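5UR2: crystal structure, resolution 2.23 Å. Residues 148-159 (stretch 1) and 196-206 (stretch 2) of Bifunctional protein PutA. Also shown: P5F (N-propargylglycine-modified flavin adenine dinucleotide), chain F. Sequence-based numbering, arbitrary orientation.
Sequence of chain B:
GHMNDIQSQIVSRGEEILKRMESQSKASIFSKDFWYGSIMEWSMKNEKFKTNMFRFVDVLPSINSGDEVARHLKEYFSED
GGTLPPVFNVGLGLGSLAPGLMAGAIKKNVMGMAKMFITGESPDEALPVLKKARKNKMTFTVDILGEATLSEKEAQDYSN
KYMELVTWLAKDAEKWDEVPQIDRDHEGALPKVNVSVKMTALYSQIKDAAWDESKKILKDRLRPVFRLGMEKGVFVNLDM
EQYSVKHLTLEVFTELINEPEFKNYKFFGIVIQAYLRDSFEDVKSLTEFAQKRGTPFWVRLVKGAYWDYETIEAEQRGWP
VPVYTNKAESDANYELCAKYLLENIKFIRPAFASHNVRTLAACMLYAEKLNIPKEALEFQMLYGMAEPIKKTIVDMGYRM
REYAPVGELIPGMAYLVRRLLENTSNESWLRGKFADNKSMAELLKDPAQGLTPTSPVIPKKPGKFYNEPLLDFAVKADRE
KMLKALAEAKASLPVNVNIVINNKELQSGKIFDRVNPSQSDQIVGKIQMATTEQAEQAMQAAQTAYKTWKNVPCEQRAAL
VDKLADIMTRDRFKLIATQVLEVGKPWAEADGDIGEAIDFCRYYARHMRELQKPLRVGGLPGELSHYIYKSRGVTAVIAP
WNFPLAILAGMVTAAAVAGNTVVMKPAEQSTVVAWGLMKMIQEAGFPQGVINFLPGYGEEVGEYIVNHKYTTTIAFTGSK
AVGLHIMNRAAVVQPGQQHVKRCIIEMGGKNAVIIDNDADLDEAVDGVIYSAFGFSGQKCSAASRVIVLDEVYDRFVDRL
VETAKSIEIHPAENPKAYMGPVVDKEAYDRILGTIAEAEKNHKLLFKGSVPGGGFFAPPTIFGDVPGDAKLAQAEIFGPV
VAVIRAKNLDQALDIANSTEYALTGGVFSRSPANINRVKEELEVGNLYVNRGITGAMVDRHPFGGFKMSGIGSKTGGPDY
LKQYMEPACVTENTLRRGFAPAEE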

# COMPACT_ATOMS: atom_id res chain seq x y z
N ALA B 148 5.46 -2.37 -43.49
CA ALA B 148 4.02 -2.39 -43.36
C ALA B 148 3.38 -1.44 -44.37
O ALA B 148 3.91 -0.36 -44.66
CB ALA B 148 3.61 -2.00 -41.94
N THR B 149 2.27 -1.88 -44.96
CA THR B 149 1.46 -1.01 -45.79
C THR B 149 0.57 -0.19 -44.85
O THR B 149 -0.46 -0.67 -44.37
CB THR B 149 0.62 -1.80 -46.79
OG1 THR B 149 1.47 -2.34 -47.81
CG2 THR B 149 -0.44 -0.89 -47.47
N LEU B 150 0.99 1.04 -44.58
CA LEU B 150 0.26 1.96 -43.73
C LEU B 150 -0.56 2.99 -44.50
O LEU B 150 -1.46 3.61 -43.92
CB LEU B 150 1.22 2.70 -42.80
CG LEU B 150 1.93 1.82 -41.77
CD1 LEU B 150 2.85 2.63 -40.88
CD2 LEU B 150 0.91 1.09 -40.93
N SER B 151 -0.26 3.20 -45.78
CA SER B 151 -0.94 4.22 -46.57
C SER B 151 -1.38 3.64 -47.91
O SER B 151 -0.88 2.61 -48.36
CB SER B 151 -0.02 5.42 -46.81
OG SER B 151 1.02 5.02 -47.68
N GLU B 152 -2.31 4.34 -48.56
CA GLU B 152 -2.75 3.89 -49.88
C GLU B 152 -1.66 4.07 -50.94
O GLU B 152 -1.60 3.29 -51.89
CB GLU B 152 -4.03 4.60 -50.29
CG GLU B 152 -5.24 4.00 -49.57
CD GLU B 152 -5.28 2.49 -49.67
OE1 GLU B 152 -5.58 1.97 -50.77
OE2 GLU B 152 -5.03 1.80 -48.65
N LYS B 153 -0.77 5.07 -50.78
CA LYS B 153 0.38 5.15 -51.68
C LYS B 153 1.24 3.88 -51.59
O LYS B 153 1.65 3.33 -52.61
CB LYS B 153 1.24 6.36 -51.36
CG LYS B 153 2.48 6.43 -52.28
CD LYS B 153 3.30 7.69 -52.10
CE LYS B 153 4.62 7.54 -52.84
NZ LYS B 153 5.67 8.49 -52.33
N GLU B 154 1.51 3.42 -50.37
CA GLU B 154 2.32 2.21 -50.20
C GLU B 154 1.60 0.98 -50.75
O GLU B 154 2.22 0.12 -51.39
CB GLU B 154 2.67 2.04 -48.72
CG GLU B 154 3.75 3.02 -48.22
CD GLU B 154 3.71 3.24 -46.71
OE1 GLU B 154 2.87 2.61 -46.02
OE2 GLU B 154 4.51 4.06 -46.20
N ALA B 155 0.28 0.90 -50.53
CA ALA B 155 -0.49 -0.20 -51.10
C ALA B 155 -0.40 -0.20 -52.61
O ALA B 155 -0.19 -1.24 -53.24
CB ALA B 155 -1.95 -0.11 -50.65
N GLN B 156 -0.53 0.98 -53.22
CA GLN B 156 -0.48 1.07 -54.67
C GLN B 156 0.90 0.69 -55.20
O GLN B 156 1.00 -0.01 -56.21
CB GLN B 156 -0.87 2.49 -55.09
CG GLN B 156 -0.96 2.74 -56.59
CD GLN B 156 -2.08 1.95 -57.27
OE1 GLN B 156 -3.26 2.24 -57.06
NE2 GLN B 156 -1.71 0.99 -58.11
N ASP B 157 1.96 1.11 -54.51
CA ASP B 157 3.32 0.74 -54.91
C ASP B 157 3.51 -0.77 -54.82
O ASP B 157 4.13 -1.38 -55.70
CB ASP B 157 4.34 1.47 -54.03
CG ASP B 157 4.38 2.99 -54.27
OD1 ASP B 157 3.82 3.47 -55.28
OD2 ASP B 157 4.95 3.71 -53.42
N TYR B 158 2.98 -1.39 -53.76
CA TYR B 158 3.10 -2.83 -53.61
C TYR B 158 2.38 -3.55 -54.75
O TYR B 158 2.89 -4.54 -55.30
CB TYR B 158 2.55 -3.25 -52.24
CG TYR B 158 2.71 -4.74 -51.93
CD1 TYR B 158 3.86 -5.22 -51.29
CD2 TYR B 158 1.71 -5.65 -52.26
CE1 TYR B 158 4.01 -6.58 -51.01
CE2 TYR B 158 1.85 -7.01 -51.98
CZ TYR B 158 2.99 -7.47 -51.35
OH TYR B 158 3.10 -8.83 -51.09
N SER B 159 1.20 -3.07 -55.14
CA SER B 159 0.48 -3.66 -56.26
C SER B 159 1.27 -3.54 -57.55
O SER B 159 1.39 -4.51 -58.31
CB SER B 159 -0.89 -3.01 -56.40
OG SER B 159 -1.69 -3.71 -57.32
N SER B 196 4.42 -15.34 -54.70
CA SER B 196 3.66 -15.33 -53.46
C SER B 196 3.33 -13.90 -53.10
O SER B 196 4.18 -13.01 -53.21
CB SER B 196 4.44 -15.98 -52.31
OG SER B 196 4.60 -17.37 -52.54
N VAL B 197 2.09 -13.69 -52.64
CA VAL B 197 1.51 -12.39 -52.36
C VAL B 197 1.02 -12.28 -50.92
O VAL B 197 0.36 -13.18 -50.42
CB VAL B 197 0.34 -12.11 -53.34
CG1 VAL B 197 -0.28 -10.75 -53.07
CG2 VAL B 197 0.83 -12.21 -54.78
N LYS B 198 1.32 -11.15 -50.28
CA LYS B 198 0.88 -10.89 -48.90
C LYS B 198 -0.35 -10.02 -49.01
O LYS B 198 -0.30 -8.89 -49.55
CB LYS B 198 1.99 -10.26 -48.05
CG LYS B 198 2.63 -11.03 -46.91
CD LYS B 198 3.77 -12.01 -47.13
CE LYS B 198 3.92 -13.15 -46.13
NZ LYS B 198 4.96 -14.17 -46.34
N MET B 199 -1.49 -10.51 -48.52
CA MET B 199 -2.76 -9.83 -48.73
C MET B 199 -2.81 -8.43 -48.11
O MET B 199 -3.19 -7.47 -48.79
CB MET B 199 -3.92 -10.66 -48.17
CG MET B 199 -5.30 -10.09 -48.56
SD MET B 199 -6.70 -10.92 -47.81
CE MET B 199 -6.47 -10.49 -46.07
N THR B 200 -2.45 -8.29 -46.84
CA THR B 200 -2.59 -6.98 -46.21
C THR B 200 -1.64 -5.94 -46.78
O THR B 200 -1.81 -4.75 -46.50
CB THR B 200 -2.37 -7.08 -44.71
OG1 THR B 200 -0.99 -7.38 -44.45
CG2 THR B 200 -3.27 -8.18 -44.17
N ALA B 201 -0.65 -6.33 -47.58
CA ALA B 201 0.19 -5.33 -48.22
C ALA B 201 -0.54 -4.58 -49.32
O ALA B 201 -0.03 -3.54 -49.77
CB ALA B 201 1.44 -5.98 -48.78
N LEU B 202 -1.70 -5.05 -49.76
CA LEU B 202 -2.43 -4.45 -50.86
C LEU B 202 -3.46 -3.42 -50.43
O LEU B 202 -4.06 -2.78 -51.30
CB LEU B 202 -3.13 -5.52 -51.69
CG LEU B 202 -2.16 -6.41 -52.43
CD1 LEU B 202 -2.86 -7.64 -52.95
CD2 LEU B 202 -1.59 -5.59 -53.55
N TYR B 203 -3.70 -3.25 -49.14
CA TYR B 203 -4.73 -2.31 -48.69
C TYR B 203 -4.41 -1.90 -47.26
O TYR B 203 -4.18 -2.78 -46.42
CB TYR B 203 -6.12 -2.95 -48.78
CG TYR B 203 -7.29 -2.08 -48.28
CD1 TYR B 203 -7.39 -0.74 -48.65
CD2 TYR B 203 -8.29 -2.61 -47.47
CE1 TYR B 203 -8.47 0.05 -48.21
CE2 TYR B 203 -9.37 -1.84 -47.03
CZ TYR B 203 -9.44 -0.51 -47.40
OH TYR B 203 -10.49 0.25 -46.96
N SER B 204 -4.44 -0.60 -46.97
CA SER B 204 -3.99 -0.11 -45.67
C SER B 204 -5.11 0.08 -44.65
O SER B 204 -4.81 0.35 -43.48
CB SER B 204 -3.26 1.23 -45.83
OG SER B 204 -4.20 2.29 -46.02
N GLN B 205 -6.38 -0.02 -45.05
CA GLN B 205 -7.49 0.28 -44.14
C GLN B 205 -8.43 -0.90 -43.93
O GLN B 205 -9.66 -0.75 -43.92
CB GLN B 205 -8.26 1.51 -44.62
CG GLN B 205 -7.39 2.75 -44.81
CD GLN B 205 -6.63 3.17 -43.55
OE1 GLN B 205 -7.21 3.33 -42.47
NE2 GLN B 205 -5.33 3.39 -43.70
N ILE B 206 -7.88 -2.10 -43.74
CA ILE B 206 -8.74 -3.23 -43.41
C ILE B 206 -9.44 -2.98 -42.08
O ILE B 206 -8.82 -2.59 -41.09
CB ILE B 206 -7.93 -4.53 -43.38
CG1 ILE B 206 -7.42 -4.84 -44.79
CG2 ILE B 206 -8.77 -5.67 -42.81
CD1 ILE B 206 -6.41 -5.98 -44.83
PA P5F F . 9.71 -27.28 -37.02
O1A P5F F . 9.41 -28.81 -37.19
O2A P5F F . 10.78 -26.90 -36.13
O5B P5F F . 8.58 -26.47 -36.45
C5B P5F F . 8.70 -25.18 -35.86
C4B P5F F . 7.30 -24.57 -35.74
O4B P5F F . 6.52 -25.14 -34.72
C3B P5F F . 7.22 -23.09 -35.46
O3B P5F F . 7.46 -22.33 -36.58
C2B P5F F . 5.84 -22.93 -34.96
O2B P5F F . 4.97 -22.88 -36.03
C1B P5F F . 5.62 -24.20 -34.21
N9A P5F F . 5.84 -24.10 -32.79
C8A P5F F . 7.00 -23.71 -32.13
N7A P5F F . 6.78 -23.78 -30.81
C5A P5F F . 5.49 -24.24 -30.56
C6A P5F F . 4.73 -24.48 -29.42
N6A P5F F . 5.28 -24.28 -28.11
N1A P5F F . 3.45 -24.91 -29.52
C2A P5F F . 2.88 -25.12 -30.73
N3A P5F F . 3.59 -24.86 -31.87
C4A P5F F . 4.86 -24.44 -31.82
N1 P5F F . 4.39 -19.35 -42.05
C2 P5F F . 3.12 -18.67 -42.00
O2 P5F F . 2.49 -18.55 -40.78
N3 P5F F . 2.52 -18.13 -43.19
C4 P5F F . 3.14 -18.24 -44.46
O4 P5F F . 2.50 -17.69 -45.58
C4X P5F F . 4.49 -18.95 -44.51
N5 P5F F . 5.28 -18.99 -45.73
C5X P5F F . 6.32 -20.05 -45.79
C6 P5F F . 6.79 -20.55 -47.12
C7 P5F F . 7.72 -21.62 -47.18
C7M P5F F . 8.18 -22.12 -48.53
C8 P5F F . 8.20 -22.23 -45.98
C8M P5F F . 9.18 -23.37 -46.01
C9 P5F F . 7.75 -21.76 -44.72
C9A P5F F . 6.78 -20.63 -44.65
N10 P5F F . 6.31 -20.16 -43.35
C10 P5F F . 5.05 -19.46 -43.33
C1' P5F F . 6.96 -20.54 -42.07
C2' P5F F . 6.50 -21.91 -41.56
O2' P5F F . 5.18 -21.81 -41.17
C3' P5F F . 7.32 -22.48 -40.40
O3' P5F F . 7.20 -21.63 -39.32
C4' P5F F . 8.80 -22.66 -40.69
O4' P5F F . 8.93 -22.89 -42.05
C5' P5F F . 9.52 -23.71 -39.82
O5' P5F F . 8.76 -24.88 -39.58
P P5F F . 9.33 -26.39 -39.60
O1P P5F F . 8.33 -27.55 -39.99
O2P P5F F . 10.61 -26.20 -40.48
O3P P5F F . 10.16 -26.48 -38.19
C21 P5F F . 5.79 -16.43 -45.78
C22 P5F F . 5.50 -17.74 -45.86
C23 P5F F . 4.67 -15.36 -45.78
O HOH W 1 -2.04 -3.27 -44.25

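Stretch 1 is a short loop that runs into a helix starting at Glu152. In stretch 2, Ser196 and Val197 lie in a strand that begins earlier in the chain, and the segment then bends across one side of that helix and loop. Of the paired CA atoms, Ala155 CA and Leu202 CA are nearest, 4.7 Å apart. About 544 Å² of surface is buried in total.

Val197 makes a loose apolar contact, its CG1 lying near the edge of the Tyr158 ring. At Lys198 the backbone takes over: Lys198 N donates to Tyr158 OH at 3.0 Å, so the phenol oxygen serves as acceptor for a backbone amide. The Lys198 side chain starts sideways, with CB 3.5 Å from Tyr158 OH, and its end leads away. Its NZ is covalently bonded to C23 of the modified flavin, at 1.3 Å, which ties the modified flavin to this segment.

Residues 199-202 have helical backbone angles. Water 1 lies between Thr200 O (2.7 Å) and Thr149 O (3.0 Å), within hydrogen-bonding reach of each. This turn presents Ala201 to the helix. Its CB sits over the face of the Tyr158 ring, 3.2 Å from the centroid and almost on the ring normal, a CH-pi contact. Ala201 O accepts a hydrogen bond from Thr149 OG1 at 2.7 Å.

Leu202 starts away from stretch 1, but its end returns. Leu202 CD2 lies 3.5 Å from Tyr158 CD2, near the ring plane, and also touches Ser159. Ala155 CB packs 3.5 Å from Leu202 O.

Ser204 makes the polar anchor. Its N and OG both donate to Glu152 OE2, at 3.0 and 2.8 Å, so one carboxylate oxygen holds backbone and side chain together. Gln205 NE2 donates to Ser204 OG at 2.8 Å, extending the chain of hydrogen bonds to the carboxylate.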